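Local coordinates for protein glycosyl hydrolase, family 38 (Enterococcus faecalis, PDB 5KBP) that probably hydrolyses alpha-mannosidic linkages as a family 38 glycoside hydrolase, at residues L560-T565 and I583-V588; K607-L612 and P643-T648. One frame throughout, in Å; residues are numbered along the deposited sequence.

Interaction 1 (L560-T565 and I583-V588)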
ATOM      1  N   LEU A 560       6.398   1.968  36.974  1.00 64.15           N
ATOM      2  CA  LEU A 560       6.959   1.274  35.813  1.00 58.14           C
ATOM      3  C   LEU A 560       7.030  -0.235  36.058  1.00 63.31           C
ATOM      4  O   LEU A 560       8.076  -0.869  35.903  1.00 63.72           O
ATOM      5  CB  LEU A 560       8.333   1.841  35.438  1.00 58.05           C
ATOM      6  CG  LEU A 560       8.871   1.522  34.041  1.00 56.57           C
ATOM      7  CD1 LEU A 560       8.057   2.246  32.980  1.00 52.07           C
ATOM      8  CD2 LEU A 560      10.349   1.870  33.932  1.00 53.25           C
ATOM      9  N   THR A 561       5.897  -0.808  36.453  1.00 62.33           N
ATOM     10  CA  THR A 561       5.759  -2.248  36.624  1.00 59.67           C
ATOM     11  C   THR A 561       4.987  -2.816  35.440  1.00 62.60           C
ATOM     12  O   THR A 561       3.932  -2.289  35.073  1.00 61.94           O
ATOM     13  CB  THR A 561       5.045  -2.583  37.936  1.00 61.08           C
ATOM     14  OG1 THR A 561       5.858  -2.173  39.043  1.00 68.50           O
ATOM     15  CG2 THR A 561       4.778  -4.078  38.037  1.00 51.45           C
ATOM     16  N   PHE A 562       5.514  -3.882  34.848  1.00 57.78           N
ATOM     17  CA  PHE A 562       4.923  -4.488  33.663  1.00 53.12           C
ATOM     18  C   PHE A 562       4.065  -5.686  34.047  1.00 54.26           C
ATOM     19  O   PHE A 562       4.411  -6.449  34.954  1.00 55.62           O
ATOM     20  CB  PHE A 562       6.011  -4.905  32.670  1.00 43.49           C
ATOM     21  CG  PHE A 562       6.811  -3.751  32.139  1.00 50.69           C
ATOM     22  CD1 PHE A 562       6.305  -2.952  31.126  1.00 56.62           C
ATOM     23  CD2 PHE A 562       8.060  -3.458  32.657  1.00 54.73           C
ATOM     24  CE1 PHE A 562       7.035  -1.885  30.638  1.00 59.25           C
ATOM     25  CE2 PHE A 562       8.795  -2.392  32.172  1.00 54.67           C
ATOM     26  CZ  PHE A 562       8.281  -1.604  31.162  1.00 55.76           C
ATOM     27  N   GLU A 563       2.943  -5.842  33.347  1.00 52.42           N
ATOM     28  CA  GLU A 563       1.970  -6.883  33.643  1.00 46.18           C
ATOM     29  C   GLU A 563       1.468  -7.479  32.338  1.00 48.75           C
ATOM     30  O   GLU A 563       1.009  -6.746  31.456  1.00 47.77           O
ATOM     31  CB  GLU A 563       0.795  -6.324  34.451  1.00 45.52           C
ATOM     32  CG  GLU A 563      -0.311  -7.327  34.734  1.00 57.93           C
ATOM     33  CD  GLU A 563      -1.631  -6.655  35.054  1.00 66.02           C
ATOM     34  OE1 GLU A 563      -2.332  -6.238  34.108  1.00 63.74           O
ATOM     35  OE2 GLU A 563      -1.963  -6.534  36.252  1.00 69.03           O
ATOM     36  N   ASP A 564       1.554  -8.800  32.217  1.00 46.87           N
ATOM     37  CA  ASP A 564       1.084  -9.513  31.037  1.00 48.04           C
ATOM     38  C   ASP A 564       0.025 -10.523  31.448  1.00 46.81           C
ATOM     39  O   ASP A 564       0.227 -11.297  32.391  1.00 54.43           O
ATOM     40  CB  ASP A 564       2.235 -10.218  30.315  1.00 55.13           C
ATOM     41  CG  ASP A 564       1.780 -10.920  29.049  1.00 74.30           C
ATOM     42  OD1 ASP A 564       1.722 -10.261  27.990  1.00 76.88           O
ATOM     43  OD2 ASP A 564       1.478 -12.130  29.112  1.00 80.63           O
ATOM     44  N   THR A 565      -1.105 -10.503  30.746  1.00 42.91           N
ATOM     45  CA  THR A 565      -2.176 -11.464  30.945  1.00 48.06           C
ATOM     46  C   THR A 565      -2.594 -12.027  29.596  1.00 51.75           C
ATOM     47  O   THR A 565      -2.266 -11.477  28.543  1.00 48.99           O
ATOM     48  CB  THR A 565      -3.397 -10.838  31.640  1.00 49.00           C
ATOM     49  OG1 THR A 565      -4.041  -9.924  30.745  1.00 59.61           O
ATOM     50  CG2 THR A 565      -2.981 -10.094  32.900  1.00 54.08           C
ATOM     51  N   ILE A 583       0.924 -12.184  35.020  1.00 54.39           N
ATOM     52  CA  ILE A 583       2.359 -12.330  35.240  1.00 60.08           C
ATOM     53  C   ILE A 583       2.962 -10.934  35.294  1.00 61.16           C
ATOM     54  O   ILE A 583       2.775 -10.137  34.369  1.00 56.33           O
ATOM     55  CB  ILE A 583       3.034 -13.172  34.139  1.00 54.94           C
ATOM     56  CG1 ILE A 583       2.519 -14.613  34.168  1.00 56.64           C
ATOM     57  CG2 ILE A 583       4.541 -13.143  34.300  1.00 47.25           C
ATOM     58  CD1 ILE A 583       3.066 -15.478  33.054  1.00 59.05           C
ATOM     59  N   THR A 584       3.678 -10.635  36.374  1.00 57.96           N
ATOM     60  CA  THR A 584       4.205  -9.301  36.608  1.00 61.16           C
ATOM     61  C   THR A 584       5.719  -9.344  36.779  1.00 60.51           C
ATOM     62  O   THR A 584       6.308 -10.393  37.050  1.00 58.23           O
ATOM     63  CB  THR A 584       3.567  -8.659  37.847  1.00 65.35           C
ATOM     64  OG1 THR A 584       4.023  -7.308  37.974  1.00 81.45           O
ATOM     65  CG2 THR A 584       3.944  -9.433  39.102  1.00 55.76           C
ATOM     66  N   THR A 585       6.341  -8.180  36.616  1.00 55.92           N
ATOM     67  CA  THR A 585       7.768  -8.016  36.851  1.00 44.87           C
ATOM     68  C   THR A 585       8.078  -7.591  38.281  1.00 51.82           C
ATOM     69  O   THR A 585       9.230  -7.260  38.577  1.00 50.26           O
ATOM     70  CB  THR A 585       8.356  -6.996  35.873  1.00 46.41           C
ATOM     71  OG1 THR A 585       7.706  -5.732  36.047  1.00 45.94           O
ATOM     72  CG2 THR A 585       8.170  -7.462  34.436  1.00 54.77           C
ATOM     73  N   GLU A 586       7.080  -7.597  39.169  1.00 48.18           N
ATOM     74  CA  GLU A 586       7.299  -7.166  40.547  1.00 48.46           C
ATOM     75  C   GLU A 586       8.284  -8.071  41.273  1.00 61.67           C
ATOM     76  O   GLU A 586       9.002  -7.616  42.171  1.00 75.13           O
ATOM     77  CB  GLU A 586       5.968  -7.125  41.302  1.00 54.65           C
ATOM     78  CG  GLU A 586       6.074  -6.573  42.716  1.00 69.63           C
ATOM     79  CD  GLU A 586       4.855  -6.884  43.561  1.00 83.63           C
ATOM     80  OE1 GLU A 586       4.040  -7.734  43.144  1.00 87.44           O
ATOM     81  OE2 GLU A 586       4.715  -6.281  44.645  1.00 87.01           O
ATOM     82  N   ASN A 587       8.333  -9.349  40.905  1.00 63.47           N
ATOM     83  CA  ASN A 587       9.248 -10.289  41.539  1.00 73.92           C
ATOM     84  C   ASN A 587      10.264 -10.808  40.530  1.00 76.60           C
ATOM     85  O   ASN A 587      10.336 -12.015  40.275  1.00 76.11           O
ATOM     86  CB  ASN A 587       8.468 -11.444  42.166  1.00 77.09           C
ATOM     87  N   VAL A 588      11.048  -9.902  39.949  1.00 72.41           N
ATOM     88  CA  VAL A 588      12.027 -10.235  38.919  1.00 74.99           C
ATOM     89  C   VAL A 588      13.320  -9.487  39.220  1.00 76.37           C
ATOM     90  O   VAL A 588      13.294  -8.345  39.692  1.00 83.39           O
ATOM     91  CB  VAL A 588      11.502  -9.890  37.506  1.00 74.67           C
ATOM     92  CG1 VAL A 588      12.574 -10.126  36.448  1.00 77.56           C
ATOM     93  CG2 VAL A 588      10.255 -10.702  37.182  1.00 66.85           C
TER
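Phe-562 and Asp-564 bind Thr-585 and Ile-583 in a short antiparallel beta pairing, where the brief strand 583-584 lies along strand 555-566 in the C-terminal beta region of this glycoside hydrolase. Asp-564 and Ile-583 form the hydrogen-bonded pair: the amide N of Asp-564 donates almost straight to O of Ile-583 at 2.8 Å, and N of Ile-583 returns a bond to O of Asp-564. Next comes the non-hydrogen-bonded pair of Glu-563 and Thr-584. Beyond it, threonine hydroxyls take over part of the backbone's work. N of Phe-562 finds its acceptor in OG1 of Thr-585 at 3.1 Å; with chi1 at 60°, this hydroxyl sits between its own backbone N and carbonyl carbon and is directed at Phe-562. O of Phe-562 accepts twice, from N of Thr-585 at 3.1 Å and from OG1 of Thr-584 at 3.2 Å, the hydroxyl tilted 33° from the carbonyl plane. OG1 of Thr-584, anti to its backbone N, also receives the amide of Glu-586, closing an ST turn. Threonine suits position 584 because its branched CB favours an extended backbone, and position 585 because its short side chain holds the hydroxyl close enough to the main chain to accept the N-H of Phe-562. Methyls fill in beside the bonds: CG2 of Thr-561 lies 3.3 Å from OG1 of Thr-584, and CG2 of Thr-585 packs on CB of Phe-562 at 3.8 Å. The carboxylates look elsewhere, Glu-563 to Arg-675 and Asp-564 to Arg-637 and His-672. Strand 672-679 pairs with the other edge of strand 555-566, with a G1 bulge where Leu-560 and Thr-561 face Leu-677, while Phe-562 and Ile-583 pack on strand 601-613, and Phe-562 also on strand 641-653.

Interaction 2 (K607-L612 and P643-T648); sequences KQTVML and PFEITT
Leu-612 lays its CD1 methyl over one face of the Phe-644 ring, a CH-pi contact 3.9 Å from the ring centroid and displaced toward the rim. With CG anti to its own backbone N (chi1 180°), Phe-644 holds its ring beside Val-610, whose CG1 comes up to the ring edge 4.1 Å from CD2. Flat and apolar, phenylalanine can thus offer a face to one branched neighbour and an edge to the other. Gln-608 and Ile-646 lie on this same side, and N of Gln-608 gives a hydrogen bond to O of Ile-646 at 2.7 Å. The two strands are antiparallel neighbours within a large antiparallel sheet of the family 38 C-terminal region. On the opposite side, Lys-607 stretches its long chain across Glu-645, and CD lies 3.3 Å from OE2, whereas the salt bridge from NZ to OE2 is long at 4.0 Å. An extended lysine can contribute methylenes here as well as charge. CG of Glu-645 also touches OG1 of Thr-609 at 3.5 Å. In Met-611, chi2 of -66° brings SD to 3.7 Å from CA of Pro-643, and the further bend at chi3 carries CE near the proline N and CD.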
ATOM      1  N   LYS A 607      16.646  -3.970  31.989  1.00 56.35           N
ATOM      2  CA  LYS A 607      16.379  -5.209  31.273  1.00 55.58           C
ATOM      3  C   LYS A 607      15.685  -6.198  32.198  1.00 60.56           C
ATOM      4  O   LYS A 607      16.192  -6.503  33.284  1.00 53.58           O
ATOM      5  CB  LYS A 607      17.670  -5.821  30.726  1.00 57.64           C
ATOM      6  CG  LYS A 607      18.104  -5.269  29.379  1.00 63.18           C
ATOM      7  CD  LYS A 607      19.286  -6.050  28.832  1.00 75.41           C
ATOM      8  CE  LYS A 607      19.647  -5.611  27.425  1.00 84.62           C
ATOM      9  NZ  LYS A 607      20.764  -6.426  26.873  1.00 86.86           N
ATOM     10  N   GLN A 608      14.532  -6.699  31.761  1.00 63.38           N
ATOM     11  CA  GLN A 608      13.774  -7.702  32.496  1.00 64.08           C
ATOM     12  C   GLN A 608      13.356  -8.805  31.535  1.00 60.64           C
ATOM     13  O   GLN A 608      12.799  -8.524  30.469  1.00 61.28           O
ATOM     14  CB  GLN A 608      12.540  -7.088  33.165  1.00 63.27           C
ATOM     15  CG  GLN A 608      12.853  -6.073  34.250  1.00 68.00           C
ATOM     16  CD  GLN A 608      11.842  -4.946  34.294  1.00 66.54           C
ATOM     17  OE1 GLN A 608      11.312  -4.536  33.262  1.00 68.26           O
ATOM     18  NE2 GLN A 608      11.566  -4.441  35.491  1.00 67.26           N
ATOM     19  N   THR A 609      13.632 -10.049  31.911  1.00 58.74           N
ATOM     20  CA  THR A 609      13.210 -11.219  31.153  1.00 62.29           C
ATOM     21  C   THR A 609      12.166 -11.978  31.961  1.00 60.30           C
ATOM     22  O   THR A 609      12.400 -12.313  33.127  1.00 67.07           O
ATOM     23  CB  THR A 609      14.396 -12.131  30.827  1.00 65.89           C
ATOM     24  OG1 THR A 609      15.255 -11.484  29.881  1.00 61.74           O
ATOM     25  CG2 THR A 609      13.913 -13.451  30.240  1.00 70.56           C
ATOM     26  N   VAL A 610      11.015 -12.234  31.343  1.00 56.29           N
ATOM     27  CA  VAL A 610       9.927 -12.951  31.990  1.00 59.67           C
ATOM     28  C   VAL A 610       9.451 -14.059  31.061  1.00 61.50           C
ATOM     29  O   VAL A 610       9.539 -13.950  29.833  1.00 62.61           O
ATOM     30  CB  VAL A 610       8.766 -12.002  32.375  1.00 58.52           C
ATOM     31  CG1 VAL A 610       7.873 -11.705  31.176  1.00 54.36           C
ATOM     32  CG2 VAL A 610       7.968 -12.580  33.529  1.00 67.24           C
ATOM     33  N   MET A 611       8.960 -15.142  31.657  1.00 57.81           N
ATOM     34  CA  MET A 611       8.517 -16.316  30.916  1.00 55.96           C
ATOM     35  C   MET A 611       7.013 -16.227  30.690  1.00 54.51           C
ATOM     36  O   MET A 611       6.234 -16.241  31.648  1.00 54.56           O
ATOM     37  CB  MET A 611       8.877 -17.597  31.665  1.00 54.33           C
ATOM     38  CG  MET A 611      10.367 -17.771  31.889  1.00 51.96           C
ATOM     39  SD  MET A 611      11.291 -18.019  30.357  1.00 63.86           S
ATOM     40  CE  MET A 611      10.600 -19.573  29.796  1.00 54.56           C
ATOM     41  N   LEU A 612       6.611 -16.144  29.425  1.00 55.92           N
ATOM     42  CA  LEU A 612       5.211 -15.967  29.083  1.00 59.56           C
ATOM     43  C   LEU A 612       4.681 -17.171  28.314  1.00 56.96           C
ATOM     44  O   LEU A 612       5.429 -17.827  27.581  1.00 52.66           O
ATOM     45  CB  LEU A 612       5.004 -14.701  28.243  1.00 54.94           C
ATOM     46  CG  LEU A 612       5.318 -13.367  28.919  1.00 48.06           C
ATOM     47  CD1 LEU A 612       4.917 -12.210  28.020  1.00 46.04           C
ATOM     48  CD2 LEU A 612       4.617 -13.278  30.265  1.00 48.29           C
ATOM     49  N   PRO A 643      10.740 -17.352  26.655  1.00 56.20           N
ATOM     50  CA  PRO A 643      11.315 -16.118  27.203  1.00 50.93           C
ATOM     51  C   PRO A 643      10.769 -14.878  26.508  1.00 57.78           C
ATOM     52  O   PRO A 643      10.468 -14.887  25.312  1.00 59.59           O
ATOM     53  CB  PRO A 643      12.816 -16.284  26.950  1.00 47.52           C
ATOM     54  CG  PRO A 643      13.019 -17.760  26.861  1.00 50.29           C
ATOM     55  CD  PRO A 643      11.780 -18.291  26.202  1.00 53.05           C
ATOM     56  N   PHE A 644      10.645 -13.801  27.285  1.00 56.64           N
ATOM     57  CA  PHE A 644      10.116 -12.533  26.782  1.00 47.45           C
ATOM     58  C   PHE A 644      10.860 -11.417  27.512  1.00 46.21           C
ATOM     59  O   PHE A 644      10.583 -11.149  28.684  1.00 49.23           O
ATOM     60  CB  PHE A 644       8.611 -12.446  27.000  1.00 46.44           C
ATOM     61  CG  PHE A 644       7.997 -11.162  26.515  1.00 45.63           C
ATOM     62  CD1 PHE A 644       7.609 -11.021  25.192  1.00 46.71           C
ATOM     63  CD2 PHE A 644       7.793 -10.102  27.383  1.00 47.54           C
ATOM     64  CE1 PHE A 644       7.039  -9.845  24.743  1.00 54.00           C
ATOM     65  CE2 PHE A 644       7.223  -8.923  26.940  1.00 56.77           C
ATOM     66  CZ  PHE A 644       6.845  -8.795  25.619  1.00 55.03           C
ATOM     67  N   GLU A 645      11.795 -10.776  26.815  1.00 53.27           N
ATOM     68  CA  GLU A 645      12.650  -9.763  27.420  1.00 57.27           C
ATOM     69  C   GLU A 645      12.061  -8.372  27.225  1.00 54.89           C
ATOM     70  O   GLU A 645      11.530  -8.049  26.157  1.00 52.87           O
ATOM     71  CB  GLU A 645      14.059  -9.828  26.827  1.00 67.93           C
ATOM     72  CG  GLU A 645      15.076  -8.940  27.529  1.00 86.50           C
ATOM     73  CD  GLU A 645      16.501  -9.231  27.100  1.00101.25           C
ATOM     74  OE1 GLU A 645      16.708 -10.203  26.344  1.00105.44           O
ATOM     75  OE2 GLU A 645      17.414  -8.490  27.520  1.00106.78           O
ATOM     76  N   ILE A 646      12.157  -7.550  28.267  1.00 51.47           N
ATOM     77  CA  ILE A 646      11.646  -6.184  28.261  1.00 44.09           C
ATOM     78  C   ILE A 646      12.807  -5.248  28.563  1.00 56.18           C
ATOM     79  O   ILE A 646      13.476  -5.395  29.594  1.00 58.25           O
ATOM     80  CB  ILE A 646      10.511  -5.994  29.279  1.00 47.86           C
ATOM     81  CG1 ILE A 646       9.420  -7.046  29.074  1.00 44.79           C
ATOM     82  CG2 ILE A 646       9.922  -4.597  29.164  1.00 47.65           C
ATOM     83  CD1 ILE A 646       8.286  -6.951  30.071  1.00 50.21           C
ATOM     84  N   THR A 647      13.048  -4.290  27.670  1.00 56.06           N
ATOM     85  CA  THR A 647      14.130  -3.322  27.816  1.00 54.77           C
ATOM     86  C   THR A 647      13.540  -1.919  27.796  1.00 52.35           C
ATOM     87  O   THR A 647      12.934  -1.511  26.798  1.00 53.77           O
ATOM     88  CB  THR A 647      15.173  -3.483  26.706  1.00 59.90           C
ATOM     89  OG1 THR A 647      15.681  -4.822  26.715  1.00 62.74           O
ATOM     90  CG2 THR A 647      16.326  -2.509  26.916  1.00 57.75           C
ATOM     91  N   THR A 648      13.725  -1.184  28.889  1.00 47.67           N
ATOM     92  CA  THR A 648      13.195   0.165  29.037  1.00 41.91           C
ATOM     93  C   THR A 648      14.342   1.135  29.281  1.00 45.89           C
ATOM     94  O   THR A 648      15.224   0.866  30.103  1.00 49.06           O
ATOM     95  CB  THR A 648      12.190   0.241  30.191  1.00 44.63           C
ATOM     96  OG1 THR A 648      11.158  -0.732  29.995  1.00 49.79           O
ATOM     97  CG2 THR A 648      11.560   1.626  30.261  1.00 50.91           C
TER

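Overall arrangement
Interactions 1 and 2 join different strand pairs in two antiparallel sheets that pack against each other, their centres about 9 Å apart. Phe-562 of interaction 1 bridges them: its CZ is 3.2 Å from OG1 of Thr-648, and its ring also meets Gln-608, while Ile-583 and Asp-564 touch Leu-612. Both contacts are partly buried, with Phe-562, Phe-644 and Ile-646 in the interior and Glu-586, Thr-609, Met-611 and Glu-645 at the surface. Interaction 1 is the smaller, a short ladder in which threonine hydroxyls add to the backbone bonds. Interaction 2 is a longer ladder, with mostly apolar packing on its inner side, interrupted by Gln-608, and a lysine-glutamate pair on its outer one.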